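Local coordinates for acyl-coenzyme A oxidase acox-1.1 (Caenorhabditis elegans, PDB 5K3H), which catalyses the FAD-dependent desaturation of fatty acid-derived acyl-CoA chains, the first step of peroxisomal beta-oxidation, passing the electrons to oxygen to give hydrogen peroxide, at residues T300-L306 and R350-Q355; L310-T314 and L344-I348; I543-A548 and L566-V571. All blocks are in the same frame, centred on the assembly; numbering follows the deposited sequence.

Contact 1 (T300-L306 and R350-Q355); sequences TGQAIML and RAYAFQ
The methyl group of A303 is a bump that presses into the neighbouring helix, its CB resting 3.5 Å from A351 O in a shallow hollow also bordered by F354 CB and the backbone N of Q355. The fit is reciprocal, since A351 CB lies 3.9 Å from A303 O, and with nothing larger than methyls between them the two CA atoms come within 4.7 Å. One turn further along helix 300-319, L306 supplies a second bump. Its CG stands anti to the backbone N (chi1 -174°), which carries CD2 into the dip formed by R350 CB, A351 and the F354 ring; that methyl meets F354 CE2 obliquely at 3.9 Å. Small residues of this kind let antiparallel helices pack closely, and here the axes, at 162°, approach to 8.4 Å inside the helical C-alpha1 domain of the acyl-CoA oxidase. At the other end the contact turns polar. The side chain of Q355 bends at chi2 so that OE1 accepts a hydrogen bond from T300 OG1 at 3.2 Å, the donor sitting above the carbonyl plane, 50° out of it. The amide's other end is held too, NE2 donating to I34 O. A valine in place of T300 would probably leave Q355 OE1 without this donor and set a methyl against it. R350, having given its CB to the L306 dip, spends its guanidinium on salt bridges with E574 and E400; its side chain comes within about 6 Å of that of the ATP-binding residue H396.

Contact 2 (L310-T314 and L344-I348); sequences LNIAT and LFPFI
L310 drives both of its methyl groups into the turn formed by L344, F347 and I348. CD1 is pressed tightly against the backbone, 3.2 Å from F347 O, and also meets I348 CG1 at 4.0 Å; CD2 lies 3.6 Å from L344 O. F347 CB sits beside both methyls, the L310 and F347 side chains crossing at about a right angle. In return L344 reaches back across the gap with its CG beside the backbone N (chi1 -67°). Its branches divide the work: CD2 touches A313 CB at 3.5 Å, while CD1 lies alongside T314 OG1 at 3.8 Å. The pairing belongs to an antiparallel pair of helices in the C-alpha1 domain, whose segments here are inclined at 153° with axes 10.7 Å apart, and leucine side chains span that distance. The same T314 hydroxyl is fixed by its own helix, OG1 donating to L310 O at 2.7 Å from the face opposite the one used by T314 N. On the partner helix P346 has no N-H to give and the helix is kinked there, F347 N and I348 N both bonding to L344 O. Further out, L615 of helix 590-616 packs on L310, T314 and I348. The F347 ring packs on E400 and Q404 of helix 382-408; Q404 binds ATP.

Contact 3 (I543-A548 and L566-V571); sequences IVEAFA and LLHLHV
The helix segments bearing F547 and L567 run antiparallel at 165°, their axes 10.6 Å apart, with V544 facing V571 and A548 facing L567 in the backbone register. Large side chains fill that separation. F547, its CG anti to the backbone N, extends across to the other helix and slides past L567, which runs in the opposite direction. L567 CD1 lies over one face of the ring in a CH-pi contact, 4.2 Å from the F547 centroid and 27° off the ring normal, whereas its other methyl, CD2, leans on A548. Around the rim of the same ring, L566 CB approaches F547 CZ at 4.0 Å and H570 CD2 approaches F547 CD2 at the same distance, both near the ring plane. The imidazole of H570 meets the phenyl ring obliquely, the planes inclined by 55°. V544 serves two neighbours through its two branches: CG1 meets V571 CG1 at 3.7 Å, and CG2 touches H570 NE2 at 3.9 Å. The result is a helical hairpin of the C-terminal oxidase region, joining helices 520-553 and 557-577. On one flank helix 338-367 lies against it, with A353 on F547 and both A349 and Y352 on L566; I492 of helix 489-515 covers A548, and helix 590-616 packs against L566 and L569.

All three contacts are buried and join nearly antiparallel helices, so what distinguishes them is how the space between the axes is filled. Contacts 1 and 2 hold the same two helices, with centres about 12 Å apart, contact 2 nested inside the loop closed by contact 1. Contact 1, nearest the centre of the chain, is the close one, built on alanines and the one with a cross-helix hydrogen bond. Contact 2 bridges a wider gap with leucines, and contact 3, between two later helices, does so with aromatic rings and branched aliphatics. Helix 338-367 links the sets: A353 of contact 1 touches I543 and H570, while the F345 carbonyl of contact 2 meets L569.

Contact 1 (T300-L306 and R350-Q355)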
loop_
_atom_site.group_PDB
_atom_site.type_symbol
_atom_site.label_atom_id
_atom_site.label_comp_id
_atom_site.label_asym_id
_atom_site.label_seq_id
_atom_site.Cartn_x
_atom_site.Cartn_y
_atom_site.Cartn_z
ATOM N N THR B 300 1.089 10.467 -17.370
ATOM C CA THR B 300 -0.351 10.732 -17.419
ATOM C C THR B 300 -1.156 9.579 -16.824
ATOM O O THR B 300 -2.203 9.795 -16.202
ATOM C CB THR B 300 -0.776 10.991 -18.866
ATOM O OG1 THR B 300 -0.487 12.352 -19.204
ATOM C CG2 THR B 300 -2.255 10.721 -19.070
ATOM N N GLY B 301 -0.704 8.344 -17.034
ATOM C CA GLY B 301 -1.407 7.219 -16.452
ATOM C C GLY B 301 -1.453 7.296 -14.941
ATOM O O GLY B 301 -2.478 6.998 -14.325
ATOM N N GLN B 302 -0.347 7.719 -14.322
ATOM C CA GLN B 302 -0.296 7.836 -12.869
ATOM C C GLN B 302 -1.257 8.910 -12.366
ATOM O O GLN B 302 -1.932 8.718 -11.347
ATOM C CB GLN B 302 1.135 8.151 -12.428
ATOM C CG GLN B 302 2.175 7.034 -12.666
ATOM C CD GLN B 302 1.969 5.825 -11.769
ATOM O OE1 GLN B 302 1.709 5.965 -10.580
ATOM N NE2 GLN B 302 2.089 4.635 -12.330
ATOM N N ALA B 303 -1.335 10.042 -13.067
ATOM C CA ALA B 303 -2.220 11.123 -12.646
ATOM C C ALA B 303 -3.674 10.700 -12.726
ATOM O O ALA B 303 -4.490 11.089 -11.880
ATOM C CB ALA B 303 -1.979 12.364 -13.516
ATOM N N ILE B 304 -4.015 9.922 -13.757
ATOM C CA ILE B 304 -5.372 9.416 -13.920
ATOM C C ILE B 304 -5.708 8.428 -12.814
ATOM O O ILE B 304 -6.782 8.505 -12.205
ATOM C CB ILE B 304 -5.534 8.822 -15.340
ATOM C CG1 ILE B 304 -5.676 9.981 -16.346
ATOM C CG2 ILE B 304 -6.717 7.858 -15.433
ATOM C CD1 ILE B 304 -5.677 9.617 -17.768
ATOM N N MET B 305 -4.784 7.512 -12.503
ATOM C CA MET B 305 -5.032 6.580 -11.404
ATOM C C MET B 305 -5.230 7.319 -10.098
ATOM O O MET B 305 -6.128 6.987 -9.325
ATOM C CB MET B 305 -3.871 5.611 -11.233
ATOM C CG MET B 305 -3.449 4.924 -12.489
ATOM S SD MET B 305 -4.469 3.503 -12.803
ATOM C CE MET B 305 -3.147 2.359 -12.697
ATOM N N LEU B 306 -4.353 8.288 -9.803
ATOM C CA LEU B 306 -4.500 9.067 -8.577
ATOM C C LEU B 306 -5.834 9.769 -8.575
ATOM O O LEU B 306 -6.570 9.716 -7.589
ATOM C CB LEU B 306 -3.333 10.058 -8.429
ATOM C CG LEU B 306 -3.165 10.920 -7.160
ATOM C CD1 LEU B 306 -3.253 10.131 -5.881
ATOM C CD2 LEU B 306 -1.848 11.683 -7.190
ATOM N N ARG B 350 -1.440 17.240 -6.472
ATOM C CA ARG B 350 -0.424 16.408 -7.125
ATOM C C ARG B 350 -0.934 15.812 -8.433
ATOM O O ARG B 350 -0.143 15.607 -9.360
ATOM C CB ARG B 350 0.043 15.270 -6.207
ATOM C CG ARG B 350 0.897 15.675 -5.059
ATOM C CD ARG B 350 1.371 14.486 -4.195
ATOM N NE ARG B 350 2.318 14.987 -3.206
ATOM C CZ ARG B 350 2.970 14.271 -2.290
ATOM N NH1 ARG B 350 2.802 12.952 -2.184
ATOM N NH2 ARG B 350 3.798 14.906 -1.459
ATOM N N ALA B 351 -2.215 15.423 -8.507
ATOM C CA ALA B 351 -2.711 14.819 -9.754
ATOM C C ALA B 351 -2.653 15.816 -10.912
ATOM O O ALA B 351 -2.137 15.494 -11.988
ATOM C CB ALA B 351 -4.135 14.279 -9.584
ATOM N N TYR B 352 -3.127 17.046 -10.687
ATOM C CA TYR B 352 -2.971 18.117 -11.669
ATOM C C TYR B 352 -1.498 18.416 -11.909
ATOM O O TYR B 352 -1.073 18.617 -13.055
ATOM C CB TYR B 352 -3.695 19.387 -11.199
ATOM C CG TYR B 352 -5.190 19.413 -11.499
ATOM C CD1 TYR B 352 -6.102 18.800 -10.637
ATOM C CD2 TYR B 352 -5.690 20.059 -12.628
ATOM C CE1 TYR B 352 -7.463 18.818 -10.900
ATOM C CE2 TYR B 352 -7.030 20.089 -12.884
ATOM C CZ TYR B 352 -7.927 19.463 -12.024
ATOM O OH TYR B 352 -9.290 19.477 -12.278
ATOM N N ALA B 353 -0.696 18.444 -10.844
ATOM C CA ALA B 353 0.727 18.727 -11.014
ATOM C C ALA B 353 1.393 17.690 -11.903
ATOM O O ALA B 353 2.228 18.035 -12.742
ATOM C CB ALA B 353 1.429 18.793 -9.655
ATOM N N PHE B 354 1.041 16.413 -11.739
ATOM C CA PHE B 354 1.642 15.377 -12.574
ATOM C C PHE B 354 1.173 15.496 -14.016
ATOM O O PHE B 354 1.967 15.344 -14.942
ATOM C CB PHE B 354 1.294 13.989 -12.035
ATOM C CG PHE B 354 1.815 13.713 -10.654
ATOM C CD1 PHE B 354 2.847 14.468 -10.106
ATOM C CD2 PHE B 354 1.232 12.723 -9.874
ATOM C CE1 PHE B 354 3.304 14.211 -8.812
ATOM C CE2 PHE B 354 1.690 12.469 -8.595
ATOM C CZ PHE B 354 2.731 13.205 -8.068
ATOM N N GLN B 355 -0.117 15.770 -14.228
ATOM C CA GLN B 355 -0.642 15.917 -15.581
ATOM C C GLN B 355 0.051 17.058 -16.307
ATOM O O GLN B 355 0.371 16.952 -17.490
ATOM C CB GLN B 355 -2.162 16.146 -15.518
ATOM C CG GLN B 355 -2.866 16.249 -16.880
ATOM C CD GLN B 355 -3.047 14.872 -17.564
ATOM O OE1 GLN B 355 -2.463 13.863 -17.135
ATOM N NE2 GLN B 355 -3.867 14.833 -18.622
#

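Contact 2 (L310-T314 and L344-I348)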
loop_
_atom_site.group_PDB
_atom_site.type_symbol
_atom_site.label_atom_id
_atom_site.label_comp_id
_atom_site.label_asym_id
_atom_site.label_seq_id
_atom_site.Cartn_x
_atom_site.Cartn_y
_atom_site.Cartn_z
ATOM N N LEU B 310 -9.032 9.651 -5.959
ATOM C CA LEU B 310 -9.515 10.835 -5.254
ATOM C C LEU B 310 -10.972 11.133 -5.581
ATOM O O LEU B 310 -11.734 11.555 -4.699
ATOM C CB LEU B 310 -8.621 12.031 -5.582
ATOM C CG LEU B 310 -7.206 11.904 -5.000
ATOM C CD1 LEU B 310 -6.271 12.863 -5.725
ATOM C CD2 LEU B 310 -7.227 12.174 -3.522
ATOM N N ASN B 311 -11.396 10.898 -6.832
ATOM C CA ASN B 311 -12.822 10.959 -7.140
ATOM C C ASN B 311 -13.607 10.055 -6.186
ATOM O O ASN B 311 -14.638 10.450 -5.629
ATOM C CB ASN B 311 -13.061 10.536 -8.586
ATOM C CG ASN B 311 -12.972 11.705 -9.574
ATOM O OD1 ASN B 311 -13.960 12.380 -9.836
ATOM N ND2 ASN B 311 -11.776 11.935 -10.135
ATOM N N ILE B 312 -13.131 8.831 -5.990
ATOM C CA ILE B 312 -13.849 7.886 -5.141
ATOM C C ILE B 312 -13.882 8.376 -3.702
ATOM O O ILE B 312 -14.953 8.483 -3.088
ATOM C CB ILE B 312 -13.215 6.486 -5.250
ATOM C CG1 ILE B 312 -13.381 5.951 -6.677
ATOM C CG2 ILE B 312 -13.776 5.554 -4.159
ATOM C CD1 ILE B 312 -12.358 4.902 -7.062
ATOM N N ALA B 313 -12.709 8.709 -3.151
ATOM C CA ALA B 313 -12.641 9.074 -1.749
ATOM C C ALA B 313 -13.306 10.417 -1.470
ATOM O O ALA B 313 -13.857 10.609 -0.383
ATOM C CB ALA B 313 -11.187 9.088 -1.294
ATOM N N THR B 314 -13.248 11.371 -2.409
ATOM C CA THR B 314 -13.812 12.687 -2.128
ATOM C C THR B 314 -15.331 12.695 -2.315
ATOM O O THR B 314 -16.054 13.314 -1.518
ATOM C CB THR B 314 -13.144 13.756 -3.007
ATOM O OG1 THR B 314 -11.700 13.638 -2.927
ATOM C CG2 THR B 314 -13.581 15.161 -2.584
ATOM N N LEU B 344 -6.664 14.381 1.561
ATOM C CA LEU B 344 -7.196 14.306 0.207
ATOM C C LEU B 344 -6.724 15.450 -0.676
ATOM O O LEU B 344 -6.207 15.200 -1.774
ATOM C CB LEU B 344 -8.746 14.304 0.243
ATOM C CG LEU B 344 -9.577 13.139 0.824
ATOM C CD1 LEU B 344 -11.010 13.553 0.824
ATOM C CD2 LEU B 344 -9.406 11.811 0.050
ATOM N N PHE B 345 -6.913 16.713 -0.246
ATOM C CA PHE B 345 -6.765 17.855 -1.151
ATOM C C PHE B 345 -5.326 18.040 -1.627
ATOM O O PHE B 345 -5.122 18.444 -2.778
ATOM C CB PHE B 345 -7.261 19.159 -0.521
ATOM C CG PHE B 345 -8.724 19.158 -0.149
ATOM C CD1 PHE B 345 -9.582 18.161 -0.599
ATOM C CD2 PHE B 345 -9.224 20.122 0.735
ATOM C CE1 PHE B 345 -10.913 18.151 -0.214
ATOM C CE2 PHE B 345 -10.534 20.117 1.117
ATOM C CZ PHE B 345 -11.387 19.133 0.645
ATOM N N PRO B 346 -4.297 17.796 -0.807
ATOM C CA PRO B 346 -2.942 17.919 -1.343
ATOM C C PRO B 346 -2.657 16.956 -2.480
ATOM O O PRO B 346 -1.754 17.220 -3.280
ATOM C CB PRO B 346 -2.052 17.651 -0.117
ATOM C CG PRO B 346 -2.884 18.029 1.063
ATOM C CD PRO B 346 -4.264 17.573 0.659
ATOM N N PHE B 347 -3.380 15.845 -2.567
ATOM C CA PHE B 347 -3.194 14.866 -3.627
ATOM C C PHE B 347 -4.038 15.174 -4.849
ATOM O O PHE B 347 -3.702 14.726 -5.952
ATOM C CB PHE B 347 -3.507 13.476 -3.090
ATOM C CG PHE B 347 -2.623 13.098 -1.939
ATOM C CD1 PHE B 347 -1.298 12.754 -2.147
ATOM C CD2 PHE B 347 -3.096 13.157 -0.631
ATOM C CE1 PHE B 347 -0.483 12.448 -1.082
ATOM C CE2 PHE B 347 -2.267 12.841 0.448
ATOM C CZ PHE B 347 -0.971 12.489 0.218
ATOM N N ILE B 348 -5.111 15.944 -4.688
ATOM C CA ILE B 348 -5.734 16.520 -5.870
ATOM C C ILE B 348 -4.730 17.416 -6.569
ATOM O O ILE B 348 -4.525 17.315 -7.787
ATOM C CB ILE B 348 -7.012 17.294 -5.502
ATOM C CG1 ILE B 348 -7.964 16.378 -4.719
ATOM C CG2 ILE B 348 -7.638 17.857 -6.791
ATOM C CD1 ILE B 348 -9.265 17.044 -4.206
#

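Contact 3 (I543-A548 and L566-V571)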
loop_
_atom_site.group_PDB
_atom_site.type_symbol
_atom_site.label_atom_id
_atom_site.label_comp_id
_atom_site.label_asym_id
_atom_site.label_seq_id
_atom_site.Cartn_x
_atom_site.Cartn_y
_atom_site.Cartn_z
ATOM N N ILE B 543 8.518 19.541 -10.945
ATOM C CA ILE B 543 7.066 19.391 -10.964
ATOM C C ILE B 543 6.381 20.688 -10.533
ATOM O O ILE B 543 5.428 21.144 -11.174
ATOM C CB ILE B 543 6.662 18.196 -10.074
ATOM C CG1 ILE B 543 7.169 16.881 -10.680
ATOM C CG2 ILE B 543 5.146 18.149 -9.880
ATOM C CD1 ILE B 543 7.217 15.721 -9.711
ATOM N N VAL B 544 6.877 21.323 -9.465
ATOM C CA VAL B 544 6.339 22.613 -9.028
ATOM C C VAL B 544 6.459 23.661 -10.134
ATOM O O VAL B 544 5.533 24.447 -10.364
ATOM C CB VAL B 544 7.040 23.086 -7.740
ATOM C CG1 VAL B 544 6.601 24.508 -7.409
ATOM C CG2 VAL B 544 6.792 22.122 -6.593
ATOM N N GLU B 545 7.623 23.738 -10.790
ATOM C CA GLU B 545 7.809 24.774 -11.811
ATOM C C GLU B 545 6.894 24.553 -13.015
ATOM O O GLU B 545 6.395 25.521 -13.607
ATOM C CB GLU B 545 9.270 24.832 -12.268
ATOM C CG GLU B 545 10.245 25.329 -11.215
ATOM C CD GLU B 545 11.598 25.724 -11.793
ATOM O OE1 GLU B 545 11.684 26.741 -12.516
ATOM O OE2 GLU B 545 12.592 25.027 -11.518
ATOM N N ALA B 546 6.681 23.292 -13.421
ATOM C CA ALA B 546 5.767 23.042 -14.532
ATOM C C ALA B 546 4.330 23.396 -14.156
ATOM O O ALA B 546 3.596 23.989 -14.955
ATOM C CB ALA B 546 5.866 21.584 -14.969
ATOM N N PHE B 547 3.935 23.100 -12.919
ATOM C CA PHE B 547 2.614 23.495 -12.450
ATOM C C PHE B 547 2.469 25.014 -12.469
ATOM O O PHE B 547 1.462 25.545 -12.956
ATOM C CB PHE B 547 2.387 22.922 -11.048
ATOM C CG PHE B 547 0.948 22.899 -10.608
ATOM C CD1 PHE B 547 -0.056 23.473 -11.380
ATOM C CD2 PHE B 547 0.611 22.382 -9.367
ATOM C CE1 PHE B 547 -1.378 23.468 -10.949
ATOM C CE2 PHE B 547 -0.713 22.383 -8.931
ATOM C CZ PHE B 547 -1.701 22.925 -9.713
ATOM N N ALA B 548 3.455 25.732 -11.912
ATOM C CA ALA B 548 3.395 27.194 -11.913
ATOM C C ALA B 548 3.393 27.753 -13.333
ATOM O O ALA B 548 2.646 28.689 -13.643
ATOM C CB ALA B 548 4.571 27.767 -11.118
ATOM N N LEU B 566 -5.104 25.652 -6.118
ATOM C CA LEU B 566 -4.482 24.332 -6.041
ATOM C C LEU B 566 -2.981 24.458 -5.928
ATOM O O LEU B 566 -2.360 23.788 -5.090
ATOM C CB LEU B 566 -4.804 23.491 -7.287
ATOM C CG LEU B 566 -5.738 22.297 -7.173
ATOM C CD1 LEU B 566 -5.524 21.304 -8.300
ATOM C CD2 LEU B 566 -5.557 21.640 -5.841
ATOM N N LEU B 567 -2.387 25.337 -6.751
ATOM C CA LEU B 567 -0.934 25.494 -6.770
ATOM C C LEU B 567 -0.408 25.990 -5.432
ATOM O O LEU B 567 0.629 25.511 -4.950
ATOM C CB LEU B 567 -0.526 26.469 -7.870
ATOM C CG LEU B 567 0.950 26.876 -7.797
ATOM C CD1 LEU B 567 1.935 25.733 -8.091
ATOM C CD2 LEU B 567 1.175 28.056 -8.703
ATOM N N HIS B 568 -1.125 26.933 -4.808
ATOM C CA HIS B 568 -0.697 27.458 -3.515
ATOM C C HIS B 568 -0.781 26.402 -2.435
ATOM O O HIS B 568 0.044 26.399 -1.515
ATOM C CB HIS B 568 -1.525 28.670 -3.103
ATOM C CG HIS B 568 -1.012 29.955 -3.650
ATOM N ND1 HIS B 568 -1.400 30.452 -4.880
ATOM C CD2 HIS B 568 -0.076 30.808 -3.172
ATOM C CE1 HIS B 568 -0.755 31.580 -5.113
ATOM N NE2 HIS B 568 0.058 31.815 -4.095
ATOM N N LEU B 569 -1.792 25.529 -2.499
ATOM C CA LEU B 569 -1.825 24.373 -1.600
ATOM C C LEU B 569 -0.615 23.471 -1.823
ATOM O O LEU B 569 0.063 23.061 -0.868
ATOM C CB LEU B 569 -3.111 23.577 -1.820
ATOM C CG LEU B 569 -3.302 22.301 -0.990
ATOM C CD1 LEU B 569 -3.296 22.605 0.521
ATOM C CD2 LEU B 569 -4.575 21.595 -1.396
ATOM N N HIS B 570 -0.321 23.179 -3.095
ATOM C CA HIS B 570 0.787 22.303 -3.451
ATOM C C HIS B 570 2.108 22.817 -2.886
ATOM O O HIS B 570 2.837 22.079 -2.208
ATOM C CB HIS B 570 0.841 22.167 -4.981
ATOM C CG HIS B 570 1.832 21.157 -5.488
ATOM N ND1 HIS B 570 1.754 19.815 -5.189
ATOM C CD2 HIS B 570 2.900 21.295 -6.311
ATOM C CE1 HIS B 570 2.746 19.173 -5.780
ATOM N NE2 HIS B 570 3.453 20.048 -6.472
ATOM N N VAL B 571 2.457 24.074 -3.169
ATOM C CA VAL B 571 3.784 24.531 -2.758
ATOM C C VAL B 571 3.901 24.571 -1.234
ATOM O O VAL B 571 4.959 24.251 -0.683
ATOM C CB VAL B 571 4.123 25.891 -3.403
ATOM C CG1 VAL B 571 4.238 25.757 -4.913
ATOM C CG2 VAL B 571 3.063 26.946 -3.040
#